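Local atomic coordinates of probable acrylyl-CoA reductase AcuI (Escherichia coli, PDB entry 1O89), a protein that probably catalyses the NADPH-dependent reduction of acrylyl-CoA to propanoyl-CoA, working as a homodimer of the zinc-containing alcohol dehydrogenase family. Residues R97-V111 against R124-G136. Sequence-based numbering, arbitrary orientation.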
loop_
_atom_site.group_PDB
_atom_site.type_symbol
_atom_site.label_atom_id
_atom_site.label_comp_id
_atom_site.label_asym_id
_atom_site.label_seq_id
_atom_site.Cartn_x
_atom_site.Cartn_y
_atom_site.Cartn_z
ATOM N N ARG A 97 -28.991 -19.507 8.547
ATOM C CA ARG A 97 -29.333 -18.089 8.395
ATOM C C ARG A 97 -30.008 -17.698 7.069
ATOM O O ARG A 97 -30.368 -16.537 6.886
ATOM C CB ARG A 97 -28.104 -17.206 8.660
ATOM C CG ARG A 97 -26.960 -17.371 7.674
ATOM C CD ARG A 97 -25.626 -17.744 8.333
ATOM N NE ARG A 97 -24.591 -17.950 7.317
ATOM C CZ ARG A 97 -23.321 -17.562 7.412
ATOM N NH1 ARG A 97 -22.857 -16.938 8.492
ATOM N NH2 ARG A 97 -22.496 -17.810 6.403
ATOM N N PHE A 98 -30.181 -18.654 6.160
ATOM C CA PHE A 98 -30.933 -18.428 4.924
ATOM C C PHE A 98 -32.182 -19.303 4.868
ATOM O O PHE A 98 -32.134 -20.493 5.183
ATOM C CB PHE A 98 -30.056 -18.681 3.696
ATOM C CG PHE A 98 -28.916 -17.724 3.574
ATOM C CD1 PHE A 98 -29.121 -16.442 3.091
ATOM C CD2 PHE A 98 -27.640 -18.092 3.971
ATOM C CE1 PHE A 98 -28.070 -15.542 3.002
ATOM C CE2 PHE A 98 -26.584 -17.198 3.874
ATOM C CZ PHE A 98 -26.801 -15.924 3.390
ATOM N N HIS A 99 -33.295 -18.692 4.464
ATOM C CA HIS A 99 -34.586 -19.364 4.393
ATOM C C HIS A 99 -35.183 -19.242 2.995
ATOM O O HIS A 99 -34.896 -18.285 2.267
ATOM C CB HIS A 99 -35.551 -18.776 5.435
ATOM C CG HIS A 99 -35.796 -17.305 5.276
ATOM N ND1 HIS A 99 -34.953 -16.348 5.801
ATOM C CD2 HIS A 99 -36.788 -16.628 4.648
ATOM C CE1 HIS A 99 -35.413 -15.145 5.500
ATOM N NE2 HIS A 99 -36.523 -15.287 4.798
ATOM N N ALA A 100 -36.017 -20.216 2.633
ATOM C CA ALA A 100 -36.735 -20.209 1.362
ATOM C C ALA A 100 -37.515 -18.905 1.153
ATOM O O ALA A 100 -38.208 -18.440 2.060
ATOM C CB ALA A 100 -37.688 -21.401 1.299
ATOM N N GLY A 101 -37.393 -18.318 -0.037
ATOM C CA GLY A 101 -38.084 -17.081 -0.373
ATOM C C GLY A 101 -37.278 -15.804 -0.149
ATOM O O GLY A 101 -37.652 -14.746 -0.651
ATOM N N GLN A 102 -36.178 -15.902 0.593
ATOM C CA GLN A 102 -35.330 -14.749 0.904
ATOM C C GLN A 102 -34.530 -14.277 -0.307
ATOM O O GLN A 102 -33.810 -15.065 -0.927
ATOM C CB GLN A 102 -34.351 -15.131 2.006
ATOM C CG GLN A 102 -33.462 -14.015 2.484
ATOM C CD GLN A 102 -32.523 -14.463 3.598
ATOM O OE1 GLN A 102 -32.397 -15.655 3.875
ATOM N NE2 GLN A 102 -31.862 -13.507 4.234
ATOM N N GLU A 103 -34.626 -12.994 -0.632
ATOM C CA GLU A 103 -33.778 -12.454 -1.685
ATOM C C GLU A 103 -32.328 -12.289 -1.206
ATOM O O GLU A 103 -32.064 -11.856 -0.078
ATOM C CB GLU A 103 -34.324 -11.170 -2.337
ATOM C CG GLU A 103 -34.885 -10.094 -1.421
ATOM C CD GLU A 103 -36.234 -9.551 -1.888
ATOM O OE1 GLU A 103 -36.674 -9.934 -2.997
ATOM O OE2 GLU A 103 -36.867 -8.746 -1.140
ATOM N N VAL A 104 -31.414 -12.694 -2.080
ATOM C CA VAL A 104 -29.986 -12.642 -1.844
ATOM C C VAL A 104 -29.280 -12.204 -3.129
ATOM O O VAL A 104 -29.857 -12.217 -4.217
ATOM C CB VAL A 104 -29.420 -14.036 -1.386
ATOM C CG1 VAL A 104 -29.924 -14.410 -0.007
ATOM C CG2 VAL A 104 -29.751 -15.150 -2.395
ATOM N N LEU A 105 -28.030 -11.795 -2.996
ATOM C CA LEU A 105 -27.156 -11.663 -4.155
ATOM C C LEU A 105 -25.820 -12.321 -3.911
ATOM O O LEU A 105 -25.479 -12.695 -2.786
ATOM C CB LEU A 105 -27.020 -10.193 -4.606
ATOM C CG LEU A 105 -26.226 -9.066 -3.930
ATOM C CD1 LEU A 105 -26.972 -8.522 -2.751
ATOM C CD2 LEU A 105 -24.761 -9.392 -3.571
ATOM N N LEU A 106 -25.071 -12.470 -4.994
ATOM C CA LEU A 106 -23.733 -13.010 -4.953
ATOM C C LEU A 106 -22.904 -12.340 -6.016
ATOM O O LEU A 106 -23.381 -12.151 -7.146
ATOM C CB LEU A 106 -23.752 -14.521 -5.209
ATOM C CG LEU A 106 -22.367 -15.183 -5.128
ATOM C CD1 LEU A 106 -22.443 -16.575 -4.516
ATOM C CD2 LEU A 106 -21.663 -15.258 -6.499
ATOM N N THR A 107 -21.686 -11.946 -5.642
ATOM C CA THR A 107 -20.604 -11.683 -6.591
ATOM C C THR A 107 -19.337 -12.403 -6.133
ATOM O O THR A 107 -19.139 -12.638 -4.941
ATOM C CB THR A 107 -20.357 -10.172 -6.772
ATOM O OG1 THR A 107 -19.885 -9.590 -5.547
ATOM C CG2 THR A 107 -21.691 -9.460 -7.045
ATOM N N GLY A 108 -18.508 -12.782 -7.103
ATOM C CA GLY A 108 -17.197 -13.357 -6.847
ATOM C C GLY A 108 -17.165 -14.798 -6.345
ATOM O O GLY A 108 -18.030 -15.617 -6.659
ATOM N N TRP A 109 -16.128 -15.080 -5.572
ATOM C CA TRP A 109 -15.840 -16.381 -4.953
ATOM C C TRP A 109 -15.443 -17.480 -5.946
ATOM O O TRP A 109 -15.314 -18.626 -5.564
ATOM C CB TRP A 109 -16.990 -16.844 -4.054
ATOM C CG TRP A 109 -17.244 -15.955 -2.869
ATOM C CD1 TRP A 109 -18.326 -15.165 -2.666
ATOM C CD2 TRP A 109 -16.409 -15.783 -1.723
ATOM N NE1 TRP A 109 -18.221 -14.502 -1.469
ATOM C CE2 TRP A 109 -17.052 -14.866 -0.866
ATOM C CE3 TRP A 109 -15.188 -16.326 -1.317
ATOM C CZ2 TRP A 109 -16.518 -14.481 0.353
ATOM C CZ3 TRP A 109 -14.648 -15.929 -0.102
ATOM C CH2 TRP A 109 -15.314 -15.019 0.716
ATOM N N GLY A 110 -15.171 -17.107 -7.196
ATOM C CA GLY A 110 -14.882 -18.056 -8.262
ATOM C C GLY A 110 -16.146 -18.503 -9.004
ATOM O O GLY A 110 -16.071 -19.246 -9.985
ATOM N N VAL A 111 -17.306 -18.051 -8.537
ATOM C CA VAL A 111 -18.574 -18.361 -9.176
ATOM C C VAL A 111 -18.573 -17.786 -10.592
ATOM O O VAL A 111 -18.132 -16.662 -10.824
ATOM C CB VAL A 111 -19.765 -17.819 -8.344
ATOM C CG1 VAL A 111 -21.085 -18.114 -9.013
ATOM C CG2 VAL A 111 -19.750 -18.425 -6.932
ATOM N N ARG A 124 -26.099 -23.366 -6.999
ATOM C CA ARG A 124 -25.846 -23.943 -5.677
ATOM C C ARG A 124 -24.475 -23.456 -5.203
ATOM O O ARG A 124 -23.463 -23.652 -5.878
ATOM C CB ARG A 124 -25.901 -25.475 -5.714
ATOM C CG ARG A 124 -25.961 -26.126 -4.325
ATOM C CD ARG A 124 -26.293 -27.628 -4.290
ATOM N NE ARG A 124 -27.578 -27.939 -4.919
ATOM C CZ ARG A 124 -27.955 -29.149 -5.349
ATOM N NH1 ARG A 124 -27.147 -30.206 -5.237
ATOM N NH2 ARG A 124 -29.162 -29.304 -5.899
ATOM N N VAL A 125 -24.476 -22.795 -4.055
ATOM C CA VAL A 125 -23.298 -22.157 -3.504
ATOM C C VAL A 125 -23.202 -22.359 -1.997
ATOM O O VAL A 125 -24.149 -22.810 -1.354
ATOM C CB VAL A 125 -23.328 -20.645 -3.791
ATOM C CG1 VAL A 125 -23.255 -20.383 -5.314
ATOM C CG2 VAL A 125 -24.571 -19.984 -3.183
ATOM N N LYS A 126 -22.038 -22.036 -1.445
ATOM C CA LYS A 126 -21.853 -21.979 -0.004
ATOM C C LYS A 126 -22.535 -20.723 0.544
ATOM O O LYS A 126 -22.474 -19.668 -0.069
ATOM C CB LYS A 126 -20.362 -21.962 0.341
ATOM C CG LYS A 126 -19.603 -23.191 -0.122
ATOM C CD LYS A 126 -18.147 -23.142 0.336
ATOM C CE LYS A 126 -17.477 -24.515 0.255
ATOM N NZ LYS A 126 -16.425 -24.586 -0.816
ATOM N N GLY A 127 -23.165 -20.839 1.714
ATOM C CA GLY A 127 -23.904 -19.736 2.311
ATOM C C GLY A 127 -23.008 -18.570 2.662
ATOM O O GLY A 127 -23.433 -17.418 2.569
ATOM N N ASP A 128 -21.767 -18.879 3.041
ATOM C CA ASP A 128 -20.718 -17.883 3.292
ATOM C C ASP A 128 -20.432 -16.963 2.104
ATOM O O ASP A 128 -19.837 -15.892 2.276
ATOM C CB ASP A 128 -19.390 -18.569 3.645
ATOM C CG ASP A 128 -19.476 -19.456 4.879
ATOM O OD1 ASP A 128 -20.084 -19.044 5.887
ATOM O OD2 ASP A 128 -18.932 -20.580 4.931
ATOM N N TRP A 129 -20.805 -17.400 0.904
ATOM C CA TRP A 129 -20.570 -16.635 -0.320
ATOM C C TRP A 129 -21.674 -15.646 -0.639
ATOM O O TRP A 129 -21.466 -14.743 -1.452
ATOM C CB TRP A 129 -20.416 -17.579 -1.519
ATOM C CG TRP A 129 -19.203 -18.420 -1.484
ATOM C CD1 TRP A 129 -18.167 -18.338 -0.604
ATOM C CD2 TRP A 129 -18.892 -19.499 -2.373
ATOM N NE1 TRP A 129 -17.229 -19.294 -0.896
ATOM C CE2 TRP A 129 -17.654 -20.027 -1.972
ATOM C CE3 TRP A 129 -19.541 -20.073 -3.477
ATOM C CZ2 TRP A 129 -17.044 -21.095 -2.629
ATOM C CZ3 TRP A 129 -18.937 -21.137 -4.130
ATOM C CH2 TRP A 129 -17.701 -21.640 -3.701
ATOM N N LEU A 130 -22.843 -15.820 -0.025
ATOM C CA LEU A 130 -24.011 -14.985 -0.343
ATOM C C LEU A 130 -24.114 -13.750 0.519
ATOM O O LEU A 130 -23.602 -13.697 1.626
ATOM C CB LEU A 130 -25.317 -15.763 -0.179
ATOM C CG LEU A 130 -25.556 -16.946 -1.101
ATOM C CD1 LEU A 130 -26.591 -17.849 -0.464
ATOM C CD2 LEU A 130 -26.018 -16.487 -2.473
ATOM N N VAL A 131 -24.832 -12.770 -0.000
ATOM C CA VAL A 131 -25.140 -11.566 0.734
ATOM C C VAL A 131 -26.654 -11.420 0.813
ATOM O O VAL A 131 -27.342 -11.426 -0.218
ATOM C CB VAL A 131 -24.530 -10.326 0.054
ATOM C CG1 VAL A 131 -24.865 -9.056 0.848
ATOM C CG2 VAL A 131 -23.029 -10.494 -0.093
ATOM N N ALA A 132 -27.164 -11.283 2.036
ATOM C CA ALA A 132 -28.573 -10.965 2.252
ATOM C C ALA A 132 -28.888 -9.660 1.537
ATOM O O ALA A 132 -28.140 -8.695 1.665
ATOM C CB ALA A 132 -28.872 -10.840 3.737
ATOM N N MET A 133 -29.976 -9.645 0.768
ATOM C CA MET A 133 -30.341 -8.476 -0.024
ATOM C C MET A 133 -30.402 -7.302 0.932
ATOM O O MET A 133 -31.199 -7.328 1.857
ATOM C CB MET A 133 -31.699 -8.666 -0.719
ATOM C CG MET A 133 -32.056 -7.589 -1.751
ATOM S SD MET A 133 -30.992 -7.709 -3.273
ATOM C CE MET A 133 -30.458 -6.301 -3.337
ATOM N N PRO A 134 -29.539 -6.302 0.751
ATOM C CA PRO A 134 -29.562 -5.113 1.615
ATOM C C PRO A 134 -30.836 -4.295 1.434
ATOM O O PRO A 134 -31.400 -4.263 0.331
ATOM C CB PRO A 134 -28.345 -4.302 1.141
ATOM C CG PRO A 134 -27.532 -5.234 0.330
ATOM C CD PRO A 134 -28.472 -6.210 -0.262
ATOM N N GLN A 135 -31.272 -3.642 2.509
ATOM C CA GLN A 135 -32.442 -2.778 2.460
ATOM C C GLN A 135 -32.201 -1.668 1.449
ATOM O O GLN A 135 -31.152 -1.027 1.463
ATOM C CB GLN A 135 -32.723 -2.163 3.838
ATOM C CG GLN A 135 -33.108 -3.178 4.920
ATOM C CD GLN A 135 -33.695 -2.520 6.166
ATOM O OE1 GLN A 135 -34.892 -2.653 6.442
ATOM N NE2 GLN A 135 -32.853 -1.809 6.921
ATOM N N GLY A 136 -33.170 -1.447 0.568
ATOM C CA GLY A 136 -33.071 -0.408 -0.436
ATOM C C GLY A 136 -32.620 -0.903 -1.799
ATOM O O GLY A 136 -32.634 -0.146 -2.756
HETATM O O HOH W 1 -21.016 -12.341 -2.812
#
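Trp109 and Trp129 form an offset stack in which the five-membered rings lie nearly parallel, planes 11° apart and centroids 4.0 Å from each other. The overlap is tight: Trp109 CD2 approaches Trp129 CD1 to 3.3 Å. Trp129, with CG beside its backbone N (chi1 -67°), lays its indole against that of Trp109, and each tryptophan also sets its CB over the five-membered ring of the other in a reciprocal CH-pi arrangement. Lys126 CB lies over the face of the Trp129 indole opposite Trp109, Val111 CG2 approaches CE3 of Trp129 obliquely, and His115 meets the Trp129 ring edge-to-face. Were Trp109 an alanine, the Trp129 indole would probably lose its stacking partner on one face and be freer to turn.

Strands 103-107 and 131-132 pair antiparallel. Leu105 and Val131 are a hydrogen-bonded pair, each N donating to the other's O at angles near 165°, and Met133 N extends the ladder to Glu103 O (3.2 Å). Where direct pairing ends, a water accepts from Thr107 N and donates to Trp129 O, linking the end of strand 103-107 to the 3-10 turn 127-129. Leu130 CD1 sits over the centre of the Phe98 ring, 4.3 Å from its centroid, while Leu130 CD2 meets Val104 CG2 at 4.0 Å.

The exposed margin is sparser. Arg97 NH2 reaches Asp128 OD1 at 2.8 Å in a salt bridge whose guanidinium and carboxylate planes are almost perpendicular; Arg97 NE has a second acidic partner in Asp95.

Both segments belong to the GroES-like domain, where strand 103-107 lies between 131-132 and 85-93 in the sheet, antiparallel to both, bonding to the latter through Val104 and Leu106. Helix 293-306 packs against Leu105, Trp109 and Val131.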